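Long-range contacts in hypothetical protein TM1010 (Thermotoga maritima, PDB 2F4P), which is of unknown function but belongs to the cupin superfamily, whose members are built as small antiparallel beta barrels: residues A[54-59]-A[112-117]; A[61-66]-A[104-109]; A[68-73]-A[119-124]. All blocks are in the same frame, centred on the assembly; numbering follows the deposited sequence. Where two conformers were deposited one is given.

How the contacts relate
Along the chain the first segments follow as 54-59, 61-66, 68-73, but the partners as 104-109, 112-117, 119-124; contact 2 therefore lies within the span of contact 1, while contact 3 crosses both. Contacts 1 and 3 share strand 115-121, which pairs with 49-55 near its start and with 70-75 toward its end; their centres are about 19 Å apart, on opposite sides of the chain's centre. Contact 2 belongs to the other sheet of the cupin barrel, its centre about 14 Å from that of contact 1 and 12 Å from that of contact 3. H107, H117 and Q70 bring the two sheets together inside the barrel.

Contact 1 of 3, residues A[54-59]-A[112-117]; sequences VFEPGA and DEELVH
F55 and L115 face each other as an antiparallel hydrogen-bonded pair, their side chains side by side and pointing the same way, into the protein. F55 CD1 lies 4.1 Å from L115 CD2, and both side chains touch A109 of strand 105-109 in the other sheet; a broad ring and a branched aliphatic chain suit this buried face. The phenyl ring turns its edge toward H117: F55 CE1 comes within 3.6 Å of H117 NE2, rim to rim, with the ring planes 20° apart. In H117 a chi1 of 77° tucks CG over the backbone, and chi2 of 80° then turns the imidazole.

On the other face V54 and V116 also run side by side, and their CG2 atoms meet at 4.1 Å, beta-branched residues that fit an extended backbone. Next to them E114 crosses V54 at a slant. Its OE1 is 4.3 Å from E56 OE1, like charges whose repulsion a water between the two oxygens may ease, while R76 and R20 form salt bridges with E114 and E56 respectively.

Between the two faces, F55 N donates to L115 O (2.8 Å) and L115 N returns the bond to F55 O. Beyond them P57 lays its ring against the 112-114 backbone, CB 3.7 Å from E113 N. P57 and G58 occupy the middle of a type II turn from E56 to A59, and the positive phi of G58 suits glycine. The pairing is the end of an antiparallel ladder in one sheet of a cupin barrel, where the turn leads strand 49-55 across to strand 60-65.

Contact 2 of 3, residues A[61-66]-A[104-109]; sequences THWHSH and VHWHGA
T61 and H107 are joined by two hydrogen bonds: T61 N donates to H107 O (3.0 Å), and H107 N donates to T61 OG1 at 3.1 Å. The hydroxyl is also a donor, to H62 O, and OG1 reaches this place because it stands between the backbone N and the carbonyl carbon (chi1 69°). H64 ND1 approaches H62 O from the opposite face of the carbonyl, so two side-chain donors grip one oxygen and help fix the H64 ring. H64 and H105 exchange both backbone bonds as a single antiparallel bridge.

Aromatic pairs link the strands at two places. The five-membered ring of W106 points its edge at the six-membered ring of W63 in a T-shaped pair, planes at 86°, with W106 CD1 3.5 Å from W63 CH2. Each indole N-H has its partner outside, W63 NE1 on E139 and W106 NE1 on Q82. On the barrel-ward side the H64 and H105 rings meet obliquely, planes at 48°, H64 CE1 lying 3.5 Å from H105 NE2. H105 ND1 is hydrogen-bonded to V103 O and, weakly, NE2 to Q70 OE1.

Among apolar contacts, the methyl CG2 of T61 sits over the face of the H107 ring, 3.7 Å from H107 NE2, a CH-pi contact that suits threonine, with both hydroxyl and methyl. V104 CG1 packs on W63 CE3 at 3.9 Å.

H64, H66 and H107 each direct NE2 to an unknown ligand. Such a histidine-lined pocket, to which the HxH pattern of H64 and H66 contributes, characterises the interior of the cupin barrel.

Contact 3 of 3, residues A[68-73]-A[119-124]; sequences GGQILI and GISTQV
T122 and Q123 both donate from their side chains to G68 O. T122 OG1 is 2.7 Å from G68 O, well above the carbonyl plane, and Q123 NE2, 2.8 Å from the same oxygen, arrives from the opposite face with the acceptor nearly in its amide plane. Beside this, T122 N makes a weak bond to G69 O. Both glycines suit the close fit: G68 CA lies 3.3 Å from T122 O in a CA-H...O contact, a closeness that glycine permits, and G69 has positive phi.

Regular strand bonding takes over next: I71 N to I120 O at 2.9 Å and I120 N to I71 O at 2.8 Å. In the cupin barrel this joins strand 70-75 to the later part of strand 115-121 in one antiparallel sheet. On the face toward the barrel interior, G119, without a side chain, pairs with L72, beside Q70. Q70 has CG anti to the backbone N (chi1 179°) and its chain extended beyond; NE2 bonds Y51 OH and the unknown ligand, while S121 OG also bonds Y51.

The opposite face is apolar. I71 and I120 stand side by side, CB atoms 4.1 Å apart; I73 CD1 touches I120 CD1 at 4.0 Å, and the I71 and T122 side chains cross at about a right angle, I71 CD1 touching T122 CG2. Against this isoleucine patch lies the second subunit, whose own I120 meets I120 and whose F18 meets I73.

Contact 1 of 3, residues A[54-59]-A[112-117]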
loop_
_atom_site.group_PDB
_atom_site.type_symbol
_atom_site.label_atom_id
_atom_site.label_comp_id
_atom_site.label_asym_id
_atom_site.label_seq_id
_atom_site.Cartn_x
_atom_site.Cartn_y
_atom_site.Cartn_z
ATOM N N VAL A 54 3.650 -0.687 -13.084
ATOM C CA VAL A 54 3.292 -1.686 -14.099
ATOM C C VAL A 54 4.548 -2.112 -14.833
ATOM O O VAL A 54 5.267 -1.255 -15.366
ATOM C CB VAL A 54 2.318 -1.134 -15.159
ATOM C CG1 VAL A 54 1.908 -2.253 -16.139
ATOM C CG2 VAL A 54 1.110 -0.500 -14.491
ATOM N N PHE A 55 4.811 -3.418 -14.843
ATOM C CA PHE A 55 5.876 -4.028 -15.648
ATOM C C PHE A 55 5.181 -4.723 -16.816
ATOM O O PHE A 55 4.357 -5.619 -16.609
ATOM C CB PHE A 55 6.612 -5.115 -14.891
ATOM C CG PHE A 55 7.407 -4.630 -13.706
ATOM C CD1 PHE A 55 6.804 -4.464 -12.478
ATOM C CD2 PHE A 55 8.742 -4.371 -13.828
ATOM C CE1 PHE A 55 7.540 -4.007 -11.380
ATOM C CE2 PHE A 55 9.474 -3.925 -12.768
ATOM C CZ PHE A 55 8.861 -3.757 -11.518
ATOM N N GLU A 56 5.530 -4.355 -18.042
ATOM C CA GLU A 56 5.054 -5.126 -19.203
ATOM C C GLU A 56 5.770 -6.471 -19.242
ATOM O O GLU A 56 6.808 -6.624 -18.622
ATOM C CB GLU A 56 5.319 -4.358 -20.489
ATOM C CG GLU A 56 4.553 -3.028 -20.560
ATOM C CD GLU A 56 3.074 -3.163 -20.396
ATOM O OE1 GLU A 56 2.493 -4.197 -20.824
ATOM O OE2 GLU A 56 2.462 -2.207 -19.863
ATOM N N PRO A 57 5.226 -7.452 -19.984
ATOM C CA PRO A 57 5.872 -8.760 -19.993
ATOM C C PRO A 57 7.368 -8.674 -20.287
ATOM O O PRO A 57 7.792 -7.945 -21.181
ATOM C CB PRO A 57 5.111 -9.521 -21.083
ATOM C CG PRO A 57 3.797 -8.909 -21.140
ATOM C CD PRO A 57 4.000 -7.438 -20.803
ATOM N N GLY A 58 8.161 -9.380 -19.485
ATOM C CA GLY A 58 9.594 -9.432 -19.667
ATOM C C GLY A 58 10.344 -8.318 -18.934
ATOM O O GLY A 58 11.564 -8.356 -18.837
ATOM N N ALA A 59 9.640 -7.296 -18.477
ATOM C CA ALA A 59 10.301 -6.155 -17.847
ATOM C C ALA A 59 10.518 -6.432 -16.365
ATOM O O ALA A 59 9.748 -7.169 -15.723
ATOM C CB ALA A 59 9.505 -4.882 -18.043
ATOM N N ASP A 112 5.258 -13.454 -20.283
ATOM C CA ASP A 112 4.067 -13.418 -21.151
ATOM C C ASP A 112 2.835 -12.844 -20.482
ATOM O O ASP A 112 1.711 -13.084 -20.936
ATOM C CB ASP A 112 3.772 -14.824 -21.660
ATOM C CG ASP A 112 3.540 -15.824 -20.540
ATOM O OD1 ASP A 112 3.512 -15.436 -19.350
ATOM O OD2 ASP A 112 3.415 -17.021 -20.868
ATOM N N GLU A 113 3.063 -12.072 -19.418
ATOM C CA GLU A 113 2.005 -11.399 -18.699
ATOM C C GLU A 113 2.569 -10.218 -17.917
ATOM O O GLU A 113 3.665 -10.288 -17.373
ATOM C CB GLU A 113 1.292 -12.389 -17.758
ATOM C CG GLU A 113 0.027 -11.872 -17.157
ATOM C CD GLU A 113 -0.822 -12.955 -16.469
ATOM O OE1 GLU A 113 -0.494 -14.162 -16.564
ATOM O OE2 GLU A 113 -1.821 -12.581 -15.815
ATOM N N GLU A 114 1.788 -9.146 -17.829
ATOM C CA GLU A 114 2.196 -7.971 -17.083
ATOM C C GLU A 114 2.115 -8.239 -15.570
ATOM O O GLU A 114 1.417 -9.165 -15.116
ATOM C CB GLU A 114 1.314 -6.785 -17.474
ATOM C CG GLU A 114 0.002 -6.779 -16.742
ATOM C CD GLU A 114 -1.009 -5.862 -17.354
ATOM O OE1 GLU A 114 -0.617 -4.840 -17.977
ATOM O OE2 GLU A 114 -2.208 -6.198 -17.220
ATOM N N LEU A 115 2.828 -7.435 -14.799
ATOM C CA LEU A 115 2.706 -7.413 -13.333
ATOM C C LEU A 115 2.414 -5.984 -12.905
ATOM O O LEU A 115 3.046 -5.046 -13.387
ATOM C CB LEU A 115 3.977 -7.902 -12.647
ATOM C CG LEU A 115 4.019 -7.773 -11.114
ATOM C CD1 LEU A 115 3.166 -8.831 -10.453
ATOM C CD2 LEU A 115 5.452 -7.832 -10.626
ATOM N N VAL A 116 1.417 -5.834 -12.038
ATOM C CA VAL A 116 1.096 -4.555 -11.429
ATOM C C VAL A 116 1.134 -4.739 -9.936
ATOM O O VAL A 116 0.534 -5.691 -9.399
ATOM C CB VAL A 116 -0.306 -4.051 -11.816
ATOM C CG1 VAL A 116 -0.556 -2.621 -11.251
ATOM C CG2 VAL A 116 -0.485 -4.111 -13.341
ATOM N N HIS A 117 1.826 -3.828 -9.262
ATOM C CA HIS A 117 1.881 -3.890 -7.826
ATOM C C HIS A 117 2.055 -2.508 -7.190
ATOM O O HIS A 117 2.554 -1.569 -7.828
ATOM C CB HIS A 117 2.980 -4.873 -7.366
ATOM C CG HIS A 117 4.365 -4.336 -7.465
ATOM N ND1 HIS A 117 4.898 -3.488 -6.522
ATOM C CD2 HIS A 117 5.341 -4.544 -8.383
ATOM C CE1 HIS A 117 6.128 -3.163 -6.876
ATOM N NE2 HIS A 117 6.428 -3.804 -7.992
HETATM O O HOH W 1 0.222 -5.098 -20.604
#

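Contact 2 of 3, residues A[61-66]-A[104-109]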
loop_
_atom_site.group_PDB
_atom_site.type_symbol
_atom_site.label_atom_id
_atom_site.label_comp_id
_atom_site.label_asym_id
_atom_site.label_seq_id
_atom_site.Cartn_x
_atom_site.Cartn_y
_atom_site.Cartn_z
ATOM N N THR A 61 13.095 -4.968 -12.653
ATOM C CA THR A 61 14.077 -4.123 -12.065
ATOM C C THR A 61 15.457 -4.729 -12.305
ATOM O O THR A 61 15.611 -5.950 -12.543
ATOM C CB THR A 61 13.865 -3.987 -10.513
ATOM O OG1 THR A 61 14.162 -5.244 -9.875
ATOM C CG2 THR A 61 12.453 -3.606 -10.178
ATOM N N HIS A 62 16.467 -3.880 -12.213
ATOM C CA HIS A 62 17.827 -4.360 -11.956
ATOM C C HIS A 62 17.889 -4.995 -10.565
ATOM O O HIS A 62 16.974 -4.818 -9.729
ATOM C CB HIS A 62 18.802 -3.193 -12.042
ATOM C CG HIS A 62 18.938 -2.633 -13.421
ATOM N ND1 HIS A 62 19.825 -1.624 -13.729
ATOM C CD2 HIS A 62 18.305 -2.945 -14.577
ATOM C CE1 HIS A 62 19.735 -1.344 -15.015
ATOM N NE2 HIS A 62 18.813 -2.124 -15.551
ATOM N N TRP A 63 18.984 -5.692 -10.283
ATOM C CA TRP A 63 19.278 -6.067 -8.891
ATOM C C TRP A 63 19.456 -4.802 -8.044
ATOM O O TRP A 63 20.127 -3.847 -8.465
ATOM C CB TRP A 63 20.548 -6.901 -8.802
ATOM C CG TRP A 63 20.502 -8.247 -9.445
ATOM C CD1 TRP A 63 20.971 -8.574 -10.682
ATOM C CD2 TRP A 63 19.973 -9.466 -8.885
ATOM N NE1 TRP A 63 20.791 -9.902 -10.918
ATOM C CE2 TRP A 63 20.160 -10.475 -9.845
ATOM C CE3 TRP A 63 19.325 -9.788 -7.683
ATOM C CZ2 TRP A 63 19.771 -11.800 -9.625
ATOM C CZ3 TRP A 63 18.944 -11.119 -7.464
ATOM C CH2 TRP A 63 19.183 -12.099 -8.416
ATOM N N HIS A 64 18.896 -4.811 -6.831
ATOM C CA HIS A 64 19.043 -3.702 -5.937
ATOM C C HIS A 64 18.642 -4.097 -4.507
ATOM O O HIS A 64 18.089 -5.169 -4.277
ATOM C CB HIS A 64 18.206 -2.521 -6.439
ATOM C CG HIS A 64 16.728 -2.753 -6.434
ATOM N ND1 HIS A 64 16.104 -3.712 -7.213
ATOM C CD2 HIS A 64 15.741 -2.096 -5.783
ATOM C CE1 HIS A 64 14.796 -3.649 -7.011
ATOM N NE2 HIS A 64 14.552 -2.676 -6.152
ATOM N N SER A 65 18.888 -3.197 -3.577
ATOM C CA SER A 65 18.448 -3.345 -2.198
ATOM C C SER A 65 18.028 -1.978 -1.638
ATOM O O SER A 65 18.452 -0.906 -2.138
ATOM C CB SER A 65 19.584 -3.956 -1.342
ATOM O OG SER A 65 20.648 -3.025 -1.159
ATOM N N HIS A 66 17.213 -2.036 -0.592
ATOM C CA HIS A 66 16.796 -0.863 0.151
ATOM C C HIS A 66 17.287 -1.027 1.588
ATOM O O HIS A 66 16.940 -2.007 2.238
ATOM C CB HIS A 66 15.275 -0.787 0.204
ATOM C CG HIS A 66 14.650 -0.338 -1.079
ATOM N ND1 HIS A 66 14.358 0.987 -1.327
ATOM C CD2 HIS A 66 14.298 -1.019 -2.187
ATOM C CE1 HIS A 66 13.841 1.098 -2.536
ATOM N NE2 HIS A 66 13.787 -0.105 -3.076
ATOM N N VAL A 104 19.411 -8.128 -1.364
ATOM C CA VAL A 104 19.567 -7.850 -2.788
ATOM C C VAL A 104 18.579 -8.690 -3.584
ATOM O O VAL A 104 18.474 -9.894 -3.367
ATOM C CB VAL A 104 21.024 -8.015 -3.246
ATOM C CG1 VAL A 104 21.107 -7.833 -4.790
ATOM C CG2 VAL A 104 21.917 -7.013 -2.511
ATOM N N HIS A 105 17.797 -8.053 -4.456
ATOM C CA HIS A 105 16.687 -8.774 -5.111
ATOM C C HIS A 105 16.316 -8.061 -6.419
ATOM O O HIS A 105 16.803 -6.955 -6.716
ATOM C CB HIS A 105 15.476 -8.773 -4.190
ATOM C CG HIS A 105 14.895 -7.410 -4.034
ATOM N ND1 HIS A 105 15.441 -6.483 -3.169
ATOM C CD2 HIS A 105 13.918 -6.770 -4.713
ATOM C CE1 HIS A 105 14.780 -5.346 -3.283
ATOM N NE2 HIS A 105 13.862 -5.492 -4.218
ATOM N N TRP A 106 15.510 -8.720 -7.215
ATOM C CA TRP A 106 14.815 -8.031 -8.312
ATOM C C TRP A 106 13.385 -8.490 -8.303
ATOM O O TRP A 106 13.066 -9.541 -7.717
ATOM C CB TRP A 106 15.467 -8.309 -9.663
ATOM C CG TRP A 106 15.427 -9.749 -10.101
ATOM C CD1 TRP A 106 16.343 -10.697 -9.803
ATOM C CD2 TRP A 106 14.428 -10.393 -10.912
ATOM N NE1 TRP A 106 15.999 -11.889 -10.387
ATOM C CE2 TRP A 106 14.822 -11.739 -11.064
ATOM C CE3 TRP A 106 13.260 -9.956 -11.563
ATOM C CZ2 TRP A 106 14.085 -12.665 -11.829
ATOM C CZ3 TRP A 106 12.518 -10.872 -12.312
ATOM C CH2 TRP A 106 12.935 -12.209 -12.446
ATOM N N HIS A 107 12.519 -7.701 -8.937
ATOM C CA HIS A 107 11.168 -8.175 -9.221
ATOM C C HIS A 107 10.739 -7.711 -10.593
ATOM O O HIS A 107 11.297 -6.776 -11.156
ATOM C CB HIS A 107 10.154 -7.726 -8.138
ATOM C CG HIS A 107 10.238 -6.279 -7.745
ATOM N ND1 HIS A 107 9.296 -5.349 -8.141
ATOM C CD2 HIS A 107 11.120 -5.613 -6.971
ATOM C CE1 HIS A 107 9.616 -4.167 -7.652
ATOM N NE2 HIS A 107 10.729 -4.293 -6.952
ATOM N N GLY A 108 9.704 -8.341 -11.119
ATOM C CA GLY A 108 9.234 -7.943 -12.429
ATOM C C GLY A 108 8.191 -8.855 -12.980
ATOM O O GLY A 108 7.704 -9.749 -12.309
ATOM N N ALA A 109 7.865 -8.641 -14.252
ATOM C CA ALA A 109 6.769 -9.356 -14.853
ATOM C C ALA A 109 7.211 -10.724 -15.295
ATOM O O ALA A 109 8.406 -11.003 -15.459
ATOM C CB ALA A 109 6.229 -8.587 -16.025
#

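Contact 3 of 3, residues A[68-73]-A[119-124]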
loop_
_atom_site.group_PDB
_atom_site.type_symbol
_atom_site.label_atom_id
_atom_site.label_comp_id
_atom_site.label_asym_id
_atom_site.label_seq_id
_atom_site.Cartn_x
_atom_site.Cartn_y
_atom_site.Cartn_z
ATOM N N GLY A 68 16.125 0.314 4.183
ATOM C CA GLY A 68 14.990 0.253 5.072
ATOM C C GLY A 68 14.015 -0.860 4.795
ATOM O O GLY A 68 13.052 -1.042 5.551
ATOM N N GLY A 69 14.217 -1.597 3.718
ATOM C CA GLY A 69 13.276 -2.658 3.378
ATOM C C GLY A 69 12.193 -2.168 2.408
ATOM O O GLY A 69 12.103 -0.957 2.048
ATOM N N GLN A 70 11.378 -3.116 1.973
ATOM C CA GLN A 70 10.329 -2.827 0.997
ATOM C C GLN A 70 9.224 -3.867 1.140
ATOM O O GLN A 70 9.492 -5.013 1.512
ATOM C CB GLN A 70 10.973 -2.828 -0.421
ATOM C CG GLN A 70 10.025 -2.569 -1.603
ATOM C CD GLN A 70 10.773 -2.486 -2.972
ATOM O OE1 GLN A 70 11.691 -3.293 -3.280
ATOM N NE2 GLN A 70 10.403 -1.494 -3.768
ATOM N N ILE A 71 7.979 -3.449 0.866
ATOM C CA ILE A 71 6.821 -4.321 0.858
ATOM C C ILE A 71 6.170 -4.203 -0.529
ATOM O O ILE A 71 5.926 -3.089 -0.998
ATOM C CB ILE A 71 5.808 -3.918 1.955
ATOM C CG1 ILE A 71 6.392 -4.163 3.357
ATOM C CG2 ILE A 71 4.468 -4.695 1.795
ATOM C CD1 ILE A 71 5.709 -3.337 4.429
ATOM N N LEU A 72 5.907 -5.330 -1.181
ATOM C CA LEU A 72 5.173 -5.342 -2.450
ATOM C C LEU A 72 3.796 -5.949 -2.230
ATOM O O LEU A 72 3.650 -6.933 -1.494
ATOM C CB LEU A 72 5.877 -6.184 -3.510
ATOM C CG LEU A 72 7.381 -5.995 -3.696
ATOM C CD1 LEU A 72 7.845 -6.852 -4.859
ATOM C CD2 LEU A 72 7.723 -4.545 -3.932
ATOM N N ILE A 73 2.798 -5.350 -2.877
ATOM C CA ILE A 73 1.429 -5.826 -2.834
ATOM C C ILE A 73 0.959 -5.939 -4.268
ATOM O O ILE A 73 0.797 -4.924 -4.941
ATOM C CB ILE A 73 0.518 -4.856 -2.067
ATOM C CG1 ILE A 73 1.046 -4.621 -0.647
ATOM C CG2 ILE A 73 -0.884 -5.396 -2.043
ATOM C CD1 ILE A 73 0.316 -3.507 0.097
ATOM N N GLY A 119 4.149 -0.668 -4.298
ATOM C CA GLY A 119 5.389 -0.838 -3.547
ATOM C C GLY A 119 5.438 0.147 -2.404
ATOM O O GLY A 119 5.013 1.298 -2.567
ATOM N N ILE A 120 5.926 -0.309 -1.245
ATOM C CA ILE A 120 6.094 0.540 -0.078
ATOM C C ILE A 120 7.573 0.488 0.302
ATOM O O ILE A 120 8.079 -0.592 0.635
ATOM C CB ILE A 120 5.242 0.052 1.093
ATOM C CG1 ILE A 120 3.789 -0.103 0.664
ATOM C CG2 ILE A 120 5.337 1.009 2.264
ATOM C CD1 ILE A 120 2.909 -0.811 1.645
ATOM N N SER A 121 8.269 1.613 0.187
ATOM C CA SER A 121 9.638 1.725 0.697
ATOM C C SER A 121 9.540 2.184 2.165
ATOM O O SER A 121 9.139 3.308 2.446
ATOM C CB SER A 121 10.458 2.722 -0.110
ATOM O OG SER A 121 10.554 2.339 -1.453
ATOM N N THR A 122 9.931 1.306 3.075
ATOM C CA THR A 122 9.842 1.540 4.496
ATOM C C THR A 122 11.145 2.138 5.005
ATOM O O THR A 122 12.220 1.930 4.407
ATOM C CB THR A 122 9.521 0.231 5.220
ATOM O OG1 THR A 122 10.463 -0.790 4.826
ATOM C CG2 THR A 122 8.125 -0.227 4.830
ATOM N N GLN A 123 11.050 2.866 6.105
ATOM C CA GLN A 123 12.211 3.413 6.805
ATOM C C GLN A 123 13.152 4.124 5.848
ATOM O O GLN A 123 14.350 3.857 5.812
ATOM C CB GLN A 123 12.931 2.303 7.563
ATOM C CG GLN A 123 12.036 1.642 8.597
ATOM C CD GLN A 123 12.626 0.374 9.191
ATOM O OE1 GLN A 123 12.804 0.307 10.404
ATOM N NE2 GLN A 123 12.885 -0.670 8.337
ATOM N N VAL A 124 12.576 5.046 5.081
ATOM C CA VAL A 124 13.293 5.769 4.044
ATOM C C VAL A 124 14.514 6.502 4.594
ATOM O O VAL A 124 15.521 6.603 3.919
ATOM C CB VAL A 124 12.331 6.716 3.268
ATOM C CG1 VAL A 124 13.095 7.684 2.335
ATOM C CG2 VAL A 124 11.345 5.881 2.474
HETATM O O HOH W 2 15.660 2.992 3.334
HETATM O O HOH W 3 13.373 1.644 1.880
#